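Local coordinates for NAD-dependent protein deacylase 2 (Archaeoglobus fulgidus, PDB 4TWJ) that removes acetyl and other acyl groups from protein lysines in an NAD-dependent reaction, including the acetyl group of the chromatin protein Alba, at residues A18-G23 with Y83-L88; N59-W64 with G145-C150; L105-G110 with V114-G119; D122-L127 with Y133-F138; Y157-P160 with G166-L169. All blocks are in the same frame, centred on the assembly; numbering follows the deposited sequence.

Contact 1. Residues A18-G23 with Y83-L88; sequences AVVFTG and YAIAEL
The CD1 methyl of Ile85, on helix 80-90, meets Val20 and Thr22 of strand 18-22. Ile85 CD1 is 3.9 Å from Val20 CG1 and 4.1 Å from Thr22 CG2. No hydrogen bond joins the two segments. The Val20 and Ile85 side chains cross obliquely, whereas Thr22 and Ile85 reach for each other tip to tip, methyl to methyl. In Ile85, CG1 stands anti to the carbonyl carbon (chi1 -68°). The rest of the branch is nearly extended (chi2 164°), which carries CD1 out to the strand. Val20 does the touching with CG1. Thr22 divides its two branches by chemistry. Its CG2 is turned to the isoleucine, while OG1 sits between the backbone N and the carbonyl carbon. That hydroxyl is hydrogen-bonded to Thr99 OG1 and to His106 NE2. Strand 94-99 fills in beside the contact, with Val94 against Val20 and Val97 against Ile85. Gly23, next along the chain, belongs to the NAD-binding site of this Rossmann-type domain. Between these two segments the helix meets the strand through aliphatic groups. The one polar side-chain atom in the contact, the buried Thr22 hydroxyl, has its partners elsewhere, so only van der Waals contact joins helix and strand here.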
# COMPACT_ATOMS: atom_id res chain seq x y z
N ALA A 18 -9.41 8.54 11.48
CA ALA A 18 -8.88 8.71 10.13
C ALA A 18 -8.15 7.45 9.65
O ALA A 18 -7.47 6.78 10.43
CB ALA A 18 -7.94 9.91 10.09
N VAL A 19 -8.33 7.13 8.37
CA VAL A 19 -7.68 5.98 7.74
C VAL A 19 -6.91 6.48 6.51
O VAL A 19 -7.39 7.35 5.79
CB VAL A 19 -8.72 4.92 7.32
CG1 VAL A 19 -8.10 3.83 6.46
CG2 VAL A 19 -9.39 4.33 8.55
N VAL A 20 -5.72 5.93 6.31
CA VAL A 20 -4.91 6.23 5.13
C VAL A 20 -4.79 4.98 4.27
O VAL A 20 -4.59 3.88 4.79
CB VAL A 20 -3.52 6.77 5.52
CG1 VAL A 20 -2.66 6.98 4.28
CG2 VAL A 20 -3.67 8.07 6.29
N PHE A 21 -4.93 5.16 2.95
CA PHE A 21 -4.94 4.08 1.97
C PHE A 21 -3.86 4.41 0.95
O PHE A 21 -3.89 5.48 0.34
CB PHE A 21 -6.32 4.01 1.32
CG PHE A 21 -6.46 3.00 0.21
CD1 PHE A 21 -7.07 1.78 0.45
CD2 PHE A 21 -6.04 3.30 -1.08
CE1 PHE A 21 -7.24 0.86 -0.57
CE2 PHE A 21 -6.21 2.38 -2.11
CZ PHE A 21 -6.81 1.16 -1.85
N THR A 22 -2.89 3.51 0.76
CA THR A 22 -1.76 3.80 -0.12
C THR A 22 -1.53 2.75 -1.20
O THR A 22 -1.82 1.57 -1.01
CB THR A 22 -0.45 3.99 0.67
OG1 THR A 22 -0.05 2.75 1.27
CG2 THR A 22 -0.64 5.04 1.75
N GLY A 23 -0.97 3.21 -2.31
CA GLY A 23 -0.56 2.34 -3.42
C GLY A 23 0.84 2.68 -3.89
O GLY A 23 1.60 3.36 -3.19
N TYR A 83 6.98 8.85 6.59
CA TYR A 83 7.22 9.41 7.92
C TYR A 83 6.06 10.30 8.37
O TYR A 83 5.70 10.29 9.54
CB TYR A 83 8.55 10.17 7.97
CG TYR A 83 9.74 9.24 7.94
CD1 TYR A 83 9.97 8.35 8.98
CD2 TYR A 83 10.63 9.24 6.87
CE1 TYR A 83 11.05 7.48 8.96
CE2 TYR A 83 11.71 8.38 6.84
CZ TYR A 83 11.92 7.51 7.89
OH TYR A 83 13.00 6.65 7.87
N ALA A 84 5.48 11.05 7.43
CA ALA A 84 4.32 11.89 7.75
C ALA A 84 3.13 11.04 8.21
O ALA A 84 2.47 11.37 9.19
CB ALA A 84 3.93 12.73 6.55
N ILE A 85 2.88 9.94 7.50
CA ILE A 85 1.79 9.03 7.85
C ILE A 85 2.05 8.37 9.20
O ILE A 85 1.13 8.21 10.00
CB ILE A 85 1.55 8.00 6.72
CG1 ILE A 85 0.99 8.71 5.49
CG2 ILE A 85 0.59 6.90 7.17
CD1 ILE A 85 1.08 7.90 4.21
N ALA A 86 3.30 7.99 9.46
CA ALA A 86 3.69 7.48 10.76
C ALA A 86 3.44 8.51 11.87
O ALA A 86 2.95 8.16 12.94
CB ALA A 86 5.16 7.06 10.76
N GLU A 87 3.76 9.77 11.59
CA GLU A 87 3.56 10.85 12.57
C GLU A 87 2.08 11.08 12.88
O GLU A 87 1.71 11.31 14.03
CB GLU A 87 4.24 12.14 12.09
CG GLU A 87 4.13 13.33 13.04
CD GLU A 87 4.74 13.10 14.41
OE1 GLU A 87 5.53 12.15 14.58
OE2 GLU A 87 4.44 13.89 15.33
N LEU A 88 1.23 11.01 11.85
CA LEU A 88 -0.21 11.16 12.07
C LEU A 88 -0.79 10.04 12.95
O LEU A 88 -1.75 10.27 13.68
CB LEU A 88 -0.96 11.22 10.73
CG LEU A 88 -0.76 12.51 9.93
CD1 LEU A 88 -1.30 12.36 8.51
CD2 LEU A 88 -1.39 13.70 10.62

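Contact 2. Residues N59-W64 with G145-C150; sequences NPRAFW and GEIPRC. With ZN (zinc ion), chain C; ACT (acetate ion), chain D.
Trp64 on the first turns of helix 60-73 faces Ile147 in an irregular loop, and their CA atoms, 6.1 Å apart, are the nearest across the two segments. Pro148 comes over the indole face with its CG-CD edge, the rest of its ring tilted away. Pro148 CG is 3.5 Å from the centroid of the six-membered ring of Trp64 and 7° off the ring normal, a CH-pi contact. Pro148 CD sits over the junction of the two rings, 3.5 Å from Trp64 CD2. Phe63 CE2 covers the opposite face, so the indole is held between proline and phenylalanine. Ile147 CG2 is 3.7 Å from Trp64 CB. The other branch (chi1 65°) sends Ile147 CD1 across the extended Arg61 side chain at about a right angle, 3.8 Å from Arg61 CG. Trp64 NE1 is hydrogen-bonded to Val158 O and more weakly to a water that can also donate to Pro148 O. With an alanine in place of Trp64, Pro148 would probably lose its aromatic partner and Val158 O its indole donor. Cys150 SG binds the zinc ion at 2.3 Å. The contact thus joins the helical part of the sirtuin small domain to its four-cysteine zinc module.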
# COMPACT_ATOMS: atom_id res chain seq x y z
N ASN A 59 6.18 -19.56 -15.31
CA ASN A 59 7.58 -19.13 -15.33
C ASN A 59 7.89 -18.30 -14.08
O ASN A 59 7.84 -17.07 -14.12
CB ASN A 59 7.88 -18.33 -16.60
CG ASN A 59 9.35 -17.96 -16.74
OD1 ASN A 59 10.18 -18.33 -15.92
ND2 ASN A 59 9.66 -17.21 -17.78
N PRO A 60 8.23 -18.98 -12.98
CA PRO A 60 8.53 -18.25 -11.75
C PRO A 60 9.80 -17.39 -11.85
O PRO A 60 9.92 -16.38 -11.16
CB PRO A 60 8.70 -19.37 -10.71
CG PRO A 60 9.09 -20.57 -11.51
CD PRO A 60 8.32 -20.44 -12.79
N ARG A 61 10.73 -17.78 -12.72
CA ARG A 61 11.95 -17.00 -12.93
C ARG A 61 11.64 -15.61 -13.50
O ARG A 61 12.27 -14.63 -13.11
CB ARG A 61 12.91 -17.76 -13.85
CG ARG A 61 14.29 -17.14 -13.97
CD ARG A 61 15.24 -18.11 -14.67
NE ARG A 61 16.61 -17.62 -14.77
CZ ARG A 61 17.04 -16.70 -15.64
NH1 ARG A 61 16.20 -16.14 -16.51
NH2 ARG A 61 18.32 -16.34 -15.63
N ALA A 62 10.66 -15.52 -14.40
CA ALA A 62 10.24 -14.23 -14.94
C ALA A 62 9.75 -13.28 -13.84
O ALA A 62 10.09 -12.10 -13.84
CB ALA A 62 9.16 -14.41 -16.00
N PHE A 63 8.96 -13.79 -12.89
CA PHE A 63 8.53 -12.99 -11.76
C PHE A 63 9.73 -12.45 -10.98
O PHE A 63 9.77 -11.27 -10.62
CB PHE A 63 7.65 -13.81 -10.81
CG PHE A 63 7.43 -13.16 -9.48
CD1 PHE A 63 6.46 -12.18 -9.32
CD2 PHE A 63 8.21 -13.50 -8.38
CE1 PHE A 63 6.27 -11.56 -8.10
CE2 PHE A 63 8.03 -12.88 -7.16
CZ PHE A 63 7.05 -11.91 -7.02
N TRP A 64 10.71 -13.31 -10.72
CA TRP A 64 11.87 -12.89 -9.94
C TRP A 64 12.78 -11.91 -10.70
O TRP A 64 13.28 -10.96 -10.10
CB TRP A 64 12.65 -14.11 -9.45
CG TRP A 64 11.97 -14.77 -8.28
CD1 TRP A 64 11.44 -16.03 -8.23
CD2 TRP A 64 11.71 -14.17 -7.01
NE1 TRP A 64 10.89 -16.26 -6.98
CE2 TRP A 64 11.05 -15.14 -6.22
CE3 TRP A 64 11.99 -12.92 -6.45
CZ2 TRP A 64 10.65 -14.88 -4.91
CZ3 TRP A 64 11.61 -12.67 -5.15
CH2 TRP A 64 10.95 -13.65 -4.39
N GLY A 145 21.38 -10.90 -8.42
CA GLY A 145 20.68 -11.45 -9.58
C GLY A 145 20.53 -12.96 -9.56
O GLY A 145 20.22 -13.57 -10.59
N GLU A 146 20.73 -13.57 -8.40
CA GLU A 146 20.50 -15.00 -8.25
C GLU A 146 19.08 -15.19 -7.72
O GLU A 146 18.77 -14.74 -6.63
CB GLU A 146 21.54 -15.62 -7.32
CG GLU A 146 22.89 -15.76 -8.01
CD GLU A 146 24.06 -15.83 -7.04
OE1 GLU A 146 25.14 -16.31 -7.47
OE2 GLU A 146 23.92 -15.40 -5.88
N ILE A 147 18.22 -15.83 -8.51
CA ILE A 147 16.81 -15.93 -8.13
C ILE A 147 16.65 -16.87 -6.95
O ILE A 147 17.41 -17.82 -6.79
CB ILE A 147 15.89 -16.39 -9.29
CG1 ILE A 147 16.22 -17.81 -9.74
CG2 ILE A 147 15.98 -15.41 -10.46
CD1 ILE A 147 15.09 -18.49 -10.48
N PRO A 148 15.65 -16.60 -6.09
CA PRO A 148 15.34 -17.54 -5.02
C PRO A 148 15.08 -18.95 -5.56
O PRO A 148 14.34 -19.13 -6.53
CB PRO A 148 14.08 -16.94 -4.39
CG PRO A 148 14.24 -15.48 -4.62
CD PRO A 148 14.85 -15.37 -5.98
N ARG A 149 15.74 -19.93 -4.94
CA ARG A 149 15.55 -21.34 -5.23
C ARG A 149 15.34 -22.02 -3.89
O ARG A 149 15.92 -21.60 -2.89
CB ARG A 149 16.78 -21.93 -5.91
CG ARG A 149 17.08 -21.40 -7.31
CD ARG A 149 16.22 -22.04 -8.38
NE ARG A 149 16.43 -23.49 -8.49
CZ ARG A 149 17.41 -24.09 -9.17
NH1 ARG A 149 18.32 -23.39 -9.85
NH2 ARG A 149 17.48 -25.42 -9.18
N CYS A 150 14.53 -23.06 -3.86
CA CYS A 150 14.34 -23.81 -2.63
C CYS A 150 15.59 -24.62 -2.30
O CYS A 150 16.03 -25.43 -3.11
CB CYS A 150 13.16 -24.75 -2.75
SG CYS A 150 12.81 -25.69 -1.25
ZN ZN C . 11.09 -27.04 -2.05
C ACT D . 11.63 -21.45 -14.95
O ACT D . 10.94 -20.44 -14.69
OXT ACT D . 12.51 -21.42 -15.84
CH3 ACT D . 11.40 -22.71 -14.18
O HOH W 1 11.58 -19.05 -7.14

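Contact 3. Residues L105-G110 with V114-G119; sequences LHQRAG and VLELHG
The amide of Gln107 and the carboxylate of Glu116 meet with their planes 77° apart. Glu116 OE1 lies almost in the amide plane, only 4° out of it. Seen from the acid, the amide nitrogen stands above the carboxylate plane. The hydrogen bond from Gln107 NE2 to Glu116 OE1 is 2.9 Å long, with an N-H...O angle of 161°. The His106 ring has the edge-to-face company of His82 from helix 80-90. Val114 packs against the glutamine: Val114 CG1 is 3.9 Å from Gln107 OE1, and Val114 CG2 is 3.9 Å from His106 CB. The glutamine chain is bent at chi2 (94°), which swings the amide over the valine and out to the acid. The extended Glu116 side chain comes from the opposite direction. A Schellman motif at Gly110, with positive phi, follows the helix. The chain then enters strand 114-116, completing a beta-alpha-beta unit that starts with strand 94-99. Beyond the strand lies His118, the predicted proton acceptor; its ND1 is hydrogen-bonded to Gln100 O. The chemistry is mixed: Val114 packs against the aliphatic parts of His106 and Gln107, and one amide-to-acid bond ties helix to strand. Approach from above the carboxylate probably makes that bond weaker than an in-plane one.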
# COMPACT_ATOMS: atom_id res chain seq x y z
N LEU A 105 7.50 -0.46 3.72
CA LEU A 105 8.06 0.86 4.00
C LEU A 105 7.28 1.61 5.08
O LEU A 105 7.87 2.41 5.82
CB LEU A 105 8.13 1.72 2.73
CG LEU A 105 9.19 1.30 1.71
CD1 LEU A 105 9.06 2.12 0.44
CD2 LEU A 105 10.58 1.43 2.29
N HIS A 106 5.98 1.35 5.19
CA HIS A 106 5.19 1.96 6.26
C HIS A 106 5.71 1.54 7.63
O HIS A 106 5.95 2.39 8.49
CB HIS A 106 3.70 1.61 6.13
CG HIS A 106 3.00 2.34 5.02
ND1 HIS A 106 2.91 3.71 4.97
CD2 HIS A 106 2.34 1.88 3.92
CE1 HIS A 106 2.24 4.07 3.89
NE2 HIS A 106 1.88 2.97 3.24
N GLN A 107 5.91 0.24 7.81
CA GLN A 107 6.40 -0.31 9.08
C GLN A 107 7.80 0.18 9.40
O GLN A 107 8.11 0.48 10.55
CB GLN A 107 6.39 -1.84 9.07
CG GLN A 107 5.01 -2.48 8.96
CD GLN A 107 4.65 -2.79 7.53
OE1 GLN A 107 4.74 -1.94 6.66
NE2 GLN A 107 4.24 -4.03 7.28
N ARG A 108 8.65 0.27 8.37
CA ARG A 108 10.02 0.75 8.53
C ARG A 108 10.09 2.24 8.86
O ARG A 108 11.10 2.72 9.39
CB ARG A 108 10.85 0.43 7.28
CG ARG A 108 11.12 -1.05 7.08
CD ARG A 108 12.47 -1.31 6.42
NE ARG A 108 12.51 -0.86 5.04
CZ ARG A 108 13.57 -0.96 4.24
NH1 ARG A 108 14.70 -1.49 4.68
NH2 ARG A 108 13.50 -0.52 2.99
N ALA A 109 9.03 2.97 8.54
CA ALA A 109 8.90 4.38 8.91
C ALA A 109 8.32 4.59 10.31
O ALA A 109 8.25 5.72 10.79
CB ALA A 109 8.05 5.12 7.88
N GLY A 110 7.88 3.50 10.95
CA GLY A 110 7.33 3.57 12.31
C GLY A 110 5.83 3.35 12.44
O GLY A 110 5.30 3.35 13.56
N VAL A 114 -0.75 -1.36 10.32
CA VAL A 114 -0.66 -1.45 8.86
C VAL A 114 -1.35 -2.71 8.37
O VAL A 114 -1.01 -3.83 8.78
CB VAL A 114 0.82 -1.45 8.39
CG1 VAL A 114 0.90 -1.57 6.87
CG2 VAL A 114 1.54 -0.20 8.86
N LEU A 115 -2.33 -2.54 7.49
CA LEU A 115 -3.06 -3.65 6.88
C LEU A 115 -2.54 -3.88 5.46
O LEU A 115 -2.80 -3.09 4.55
CB LEU A 115 -4.56 -3.36 6.88
CG LEU A 115 -5.19 -3.23 8.27
CD1 LEU A 115 -6.62 -2.72 8.17
CD2 LEU A 115 -5.14 -4.55 9.02
N GLU A 116 -1.79 -4.97 5.29
CA GLU A 116 -1.16 -5.30 4.02
C GLU A 116 -2.10 -6.14 3.16
O GLU A 116 -2.13 -7.37 3.25
CB GLU A 116 0.17 -6.03 4.26
CG GLU A 116 1.23 -5.15 4.90
CD GLU A 116 2.52 -5.88 5.20
OE1 GLU A 116 3.59 -5.36 4.83
OE2 GLU A 116 2.46 -6.98 5.80
N LEU A 117 -2.88 -5.45 2.34
CA LEU A 117 -3.88 -6.09 1.49
C LEU A 117 -3.30 -7.14 0.57
O LEU A 117 -3.95 -8.14 0.28
CB LEU A 117 -4.60 -5.05 0.64
CG LEU A 117 -5.45 -4.02 1.38
CD1 LEU A 117 -6.03 -3.04 0.37
CD2 LEU A 117 -6.56 -4.67 2.19
N HIS A 118 -2.08 -6.90 0.10
CA HIS A 118 -1.45 -7.80 -0.87
C HIS A 118 -0.25 -8.53 -0.30
O HIS A 118 0.60 -9.03 -1.05
CB HIS A 118 -1.07 -7.01 -2.11
CG HIS A 118 -2.24 -6.37 -2.79
ND1 HIS A 118 -2.16 -5.15 -3.42
CD2 HIS A 118 -3.52 -6.79 -2.92
CE1 HIS A 118 -3.35 -4.84 -3.93
NE2 HIS A 118 -4.19 -5.82 -3.64
N GLY A 119 -0.20 -8.63 1.03
CA GLY A 119 0.90 -9.31 1.72
C GLY A 119 2.21 -8.56 1.61
O GLY A 119 2.23 -7.33 1.49

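Contact 4. Residues D122-L127 with Y133-F138; sequences DKLDCL and YDWSEF. With ZN (zinc ion), chain C.
Lys123 folds at chi2 (-70°) and chi3 (-72°), which brings its ammonium group back beside Asp134. The two side chains run next to each other, pointing the same way from a non-hydrogen-bonded antiparallel pair. Lys123 NZ meets Asp134 OD2 at 2.7 Å on the syn side, 25° out of the carboxylate plane, and forms a salt bridge. A water donates to the same OD2 and to Asp122 O. A methionine in place of Lys123 would probably leave the Asp134 carboxylate without its ion-pair mate and freer to turn. Leu124 and Tyr133 form the next pair, hydrogen-bonded in both directions, each N-to-O distance being 2.9 Å. Trp135 N adds a bond to Asp122 O. Leu124 points to the other face of the sheet. Leu124 CD2 lies 4.0 Å from Trp135 CE3, and Leu124 CD1 is at the edge of the Phe138 ring, 4.1 Å from Phe138 CD2. Phe138 CZ in turn lies over one face of the Tyr133 ring, toward its rim. Asp134 N is held by Glu137 OE2. At the far end, Cys126 SG binds the zinc ion at 2.3 Å. The hairpin supplies two strands of a three-stranded antiparallel sheet, 123-126 in the middle. Strand 158-162 pairs along the other edge of strand 123-126, and Phe142 of helix 139-143 meets Trp135 edge to face.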
# COMPACT_ATOMS: atom_id res chain seq x y z
N ASP A 122 8.21 -10.48 3.04
CA ASP A 122 8.83 -10.93 4.30
C ASP A 122 8.96 -12.45 4.44
O ASP A 122 9.98 -12.94 4.92
CB ASP A 122 8.03 -10.38 5.49
CG ASP A 122 8.81 -10.44 6.79
OD1 ASP A 122 9.98 -10.01 6.80
OD2 ASP A 122 8.25 -10.92 7.79
N LYS A 123 7.91 -13.17 4.05
CA LYS A 123 7.88 -14.63 4.16
C LYS A 123 7.62 -15.24 2.79
O LYS A 123 6.95 -14.63 1.96
CB LYS A 123 6.79 -15.06 5.14
CG LYS A 123 6.89 -14.46 6.54
CD LYS A 123 8.07 -15.01 7.33
CE LYS A 123 7.84 -16.45 7.77
NZ LYS A 123 8.84 -16.90 8.77
N LEU A 124 8.15 -16.44 2.57
CA LEU A 124 8.03 -17.13 1.29
C LEU A 124 7.83 -18.62 1.48
O LEU A 124 8.16 -19.17 2.54
CB LEU A 124 9.28 -16.88 0.43
CG LEU A 124 9.78 -15.44 0.31
CD1 LEU A 124 10.78 -15.11 1.42
CD2 LEU A 124 10.41 -15.20 -1.05
N ASP A 125 7.29 -19.27 0.46
CA ASP A 125 7.02 -20.71 0.48
C ASP A 125 7.46 -21.36 -0.82
O ASP A 125 7.25 -20.80 -1.89
CB ASP A 125 5.53 -20.97 0.65
CG ASP A 125 4.97 -20.38 1.92
OD1 ASP A 125 5.08 -21.03 2.98
OD2 ASP A 125 4.42 -19.27 1.85
N CYS A 126 8.04 -22.55 -0.73
CA CYS A 126 8.26 -23.37 -1.91
C CYS A 126 6.95 -24.09 -2.26
O CYS A 126 6.41 -24.82 -1.44
CB CYS A 126 9.35 -24.39 -1.67
SG CYS A 126 9.57 -25.57 -3.02
N LEU A 127 6.47 -23.88 -3.48
CA LEU A 127 5.19 -24.47 -3.91
C LEU A 127 5.26 -25.99 -4.09
O LEU A 127 4.22 -26.65 -4.10
CB LEU A 127 4.70 -23.83 -5.21
CG LEU A 127 4.50 -22.31 -5.21
CD1 LEU A 127 3.81 -21.89 -6.50
CD2 LEU A 127 3.70 -21.84 -4.00
N TYR A 133 10.40 -19.80 4.23
CA TYR A 133 11.59 -18.95 4.25
C TYR A 133 11.28 -17.55 4.73
O TYR A 133 10.16 -17.06 4.58
CB TYR A 133 12.20 -18.83 2.85
CG TYR A 133 12.69 -20.14 2.29
CD1 TYR A 133 11.84 -20.96 1.55
CD2 TYR A 133 14.00 -20.56 2.51
CE1 TYR A 133 12.29 -22.17 1.05
CE2 TYR A 133 14.45 -21.76 2.01
CZ TYR A 133 13.60 -22.56 1.28
OH TYR A 133 14.07 -23.76 0.80
N ASP A 134 12.30 -16.90 5.30
CA ASP A 134 12.31 -15.46 5.52
C ASP A 134 13.06 -14.80 4.37
O ASP A 134 14.02 -15.37 3.85
CB ASP A 134 13.02 -15.12 6.83
CG ASP A 134 12.31 -15.69 8.03
OD1 ASP A 134 13.00 -16.26 8.90
OD2 ASP A 134 11.08 -15.57 8.12
N TRP A 135 12.64 -13.60 4.01
CA TRP A 135 13.28 -12.84 2.94
C TRP A 135 14.78 -12.61 3.19
O TRP A 135 15.57 -12.57 2.25
CB TRP A 135 12.57 -11.50 2.75
CG TRP A 135 13.13 -10.64 1.66
CD1 TRP A 135 13.59 -9.37 1.78
CD2 TRP A 135 13.29 -11.00 0.28
NE1 TRP A 135 14.03 -8.90 0.57
CE2 TRP A 135 13.86 -9.88 -0.37
CE3 TRP A 135 13.01 -12.15 -0.47
CZ2 TRP A 135 14.15 -9.88 -1.74
CZ3 TRP A 135 13.30 -12.15 -1.83
CH2 TRP A 135 13.87 -11.02 -2.44
N SER A 136 15.16 -12.47 4.46
CA SER A 136 16.56 -12.32 4.85
C SER A 136 17.46 -13.44 4.32
O SER A 136 18.67 -13.25 4.18
CB SER A 136 16.69 -12.24 6.37
OG SER A 136 16.25 -13.44 6.98
N GLU A 137 16.88 -14.61 4.05
CA GLU A 137 17.63 -15.76 3.54
C GLU A 137 17.98 -15.63 2.06
O GLU A 137 18.93 -16.25 1.59
CB GLU A 137 16.84 -17.05 3.79
CG GLU A 137 16.44 -17.25 5.24
CD GLU A 137 15.74 -18.57 5.46
OE1 GLU A 137 16.40 -19.61 5.36
OE2 GLU A 137 14.53 -18.57 5.75
N PHE A 138 17.21 -14.83 1.32
CA PHE A 138 17.38 -14.70 -0.13
C PHE A 138 17.96 -13.37 -0.58
O PHE A 138 18.46 -13.27 -1.70
CB PHE A 138 16.03 -14.87 -0.82
CG PHE A 138 15.48 -16.26 -0.76
CD1 PHE A 138 16.17 -17.31 -1.35
CD2 PHE A 138 14.26 -16.52 -0.16
CE1 PHE A 138 15.66 -18.59 -1.31
CE2 PHE A 138 13.74 -17.80 -0.12
CZ PHE A 138 14.45 -18.84 -0.69
ZN ZN C . 11.09 -27.04 -2.05
O HOH W 2 10.78 -12.77 7.79

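Contact 5. Residues Y157-P160 with G166-L169; sequences YVKP and GEPL
Lys159 alone of residues 157-160 reaches across to Glu167. Tyr157 and Val158 lead up to it, Val158 beginning the strand with its side chain turned to Leu124 and Phe138. Lys159 follows with CG anti to the backbone N (chi1 -172°) and a chain that runs straight until chi4 (-76°), where the ammonium group bends off. Lys159 NZ lies 2.9 Å from Glu167 OE2 and forms a salt bridge, using the syn lone pair of that oxygen. The Lys159 CE methylene is close to the carboxylate too, 3.4 Å from Glu167 OE1. Glu167 comes from the opposite direction with its chain extended beyond CG. The lysine NZ is also hydrogen-bonded to Val162 O, and Glu167 OE2 accepts from Leu164 N, so both ends of the ion pair are fixed further by backbone groups. Pro160 closes the segment, and Pro160 O receives a weak bond from Lys159 NZ at 3.4 Å. The bound myristoylated peptide makes backbone hydrogen bonds with Gly166 and Glu167. The loop 166-169 borders the sirtuin substrate cleft, and the ion pair joins it to strand 158-162 of the zinc-binding sheet.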
# COMPACT_ATOMS: atom_id res chain seq x y z
N TYR A 157 10.24 -22.71 -7.78
CA TYR A 157 8.94 -22.14 -7.38
C TYR A 157 8.90 -21.68 -5.93
O TYR A 157 8.09 -22.16 -5.13
CB TYR A 157 7.82 -23.15 -7.66
CG TYR A 157 7.56 -23.36 -9.13
CD1 TYR A 157 8.30 -24.27 -9.87
CD2 TYR A 157 6.58 -22.62 -9.78
CE1 TYR A 157 8.07 -24.45 -11.22
CE2 TYR A 157 6.33 -22.80 -11.12
CZ TYR A 157 7.08 -23.71 -11.84
OH TYR A 157 6.82 -23.87 -13.19
N VAL A 158 9.78 -20.74 -5.59
CA VAL A 158 9.72 -20.06 -4.30
C VAL A 158 8.84 -18.83 -4.46
O VAL A 158 9.22 -17.87 -5.14
CB VAL A 158 11.12 -19.64 -3.80
CG1 VAL A 158 11.01 -18.88 -2.48
CG2 VAL A 158 12.02 -20.85 -3.66
N LYS A 159 7.66 -18.88 -3.85
CA LYS A 159 6.68 -17.81 -3.99
C LYS A 159 6.62 -16.97 -2.72
O LYS A 159 6.41 -17.52 -1.64
CB LYS A 159 5.29 -18.41 -4.27
CG LYS A 159 4.24 -17.37 -4.63
CD LYS A 159 2.84 -17.96 -4.61
CE LYS A 159 1.80 -16.90 -4.93
NZ LYS A 159 1.55 -15.98 -3.79
N PRO A 160 6.79 -15.64 -2.84
CA PRO A 160 6.63 -14.82 -1.65
C PRO A 160 5.17 -14.78 -1.23
O PRO A 160 4.29 -14.98 -2.07
CB PRO A 160 7.11 -13.44 -2.10
CG PRO A 160 6.84 -13.41 -3.57
CD PRO A 160 6.96 -14.83 -4.06
N GLY A 166 -4.85 -12.40 -9.79
CA GLY A 166 -5.54 -13.68 -9.92
C GLY A 166 -5.67 -14.48 -8.64
O GLY A 166 -6.28 -15.55 -8.64
N GLU A 167 -5.11 -13.97 -7.54
CA GLU A 167 -5.24 -14.62 -6.23
C GLU A 167 -6.20 -13.85 -5.34
O GLU A 167 -6.29 -12.62 -5.43
CB GLU A 167 -3.89 -14.69 -5.52
CG GLU A 167 -2.84 -15.52 -6.25
CD GLU A 167 -1.66 -15.85 -5.37
OE1 GLU A 167 -1.58 -17.00 -4.88
OE2 GLU A 167 -0.81 -14.97 -5.15
N PRO A 168 -6.91 -14.55 -4.44
CA PRO A 168 -7.73 -13.86 -3.45
C PRO A 168 -6.86 -13.22 -2.37
O PRO A 168 -5.71 -13.63 -2.17
CB PRO A 168 -8.59 -14.98 -2.87
CG PRO A 168 -7.73 -16.19 -2.97
CD PRO A 168 -6.93 -16.02 -4.24
N LEU A 169 -7.40 -12.23 -1.68
CA LEU A 169 -6.65 -11.53 -0.64
C LEU A 169 -6.77 -12.28 0.68
O LEU A 169 -7.73 -13.03 0.87
CB LEU A 169 -7.15 -10.10 -0.47
CG LEU A 169 -6.61 -9.08 -1.47
CD1 LEU A 169 -7.01 -9.41 -2.90
CD2 LEU A 169 -7.09 -7.69 -1.09

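Contacts 1 and 3 belong to the Rossmann-type domain, their centres 10 Å apart. They meet through Thr22 and His106, near the NAD-binding residues. Contacts 2 and 4, and the strand of contact 5, gather in the zinc-binding part. Contacts 2 and 4 each give one cysteine to the same zinc ion, with Cys150 CB 3.7 Å from Cys126 SG; Cys129 and Cys153 complete the site. Strands 123-126 and 158-162 are neighbours, which joins contact 4 to contact 5, with Asp125 O 2.8 Å from Lys159 N. Contacts 1 and 2 lie far apart, about 32 Å between centres. Leu169 of contact 5 packs on His118 of contact 3, so substrate loop and predicted catalytic histidine meet between the two domains.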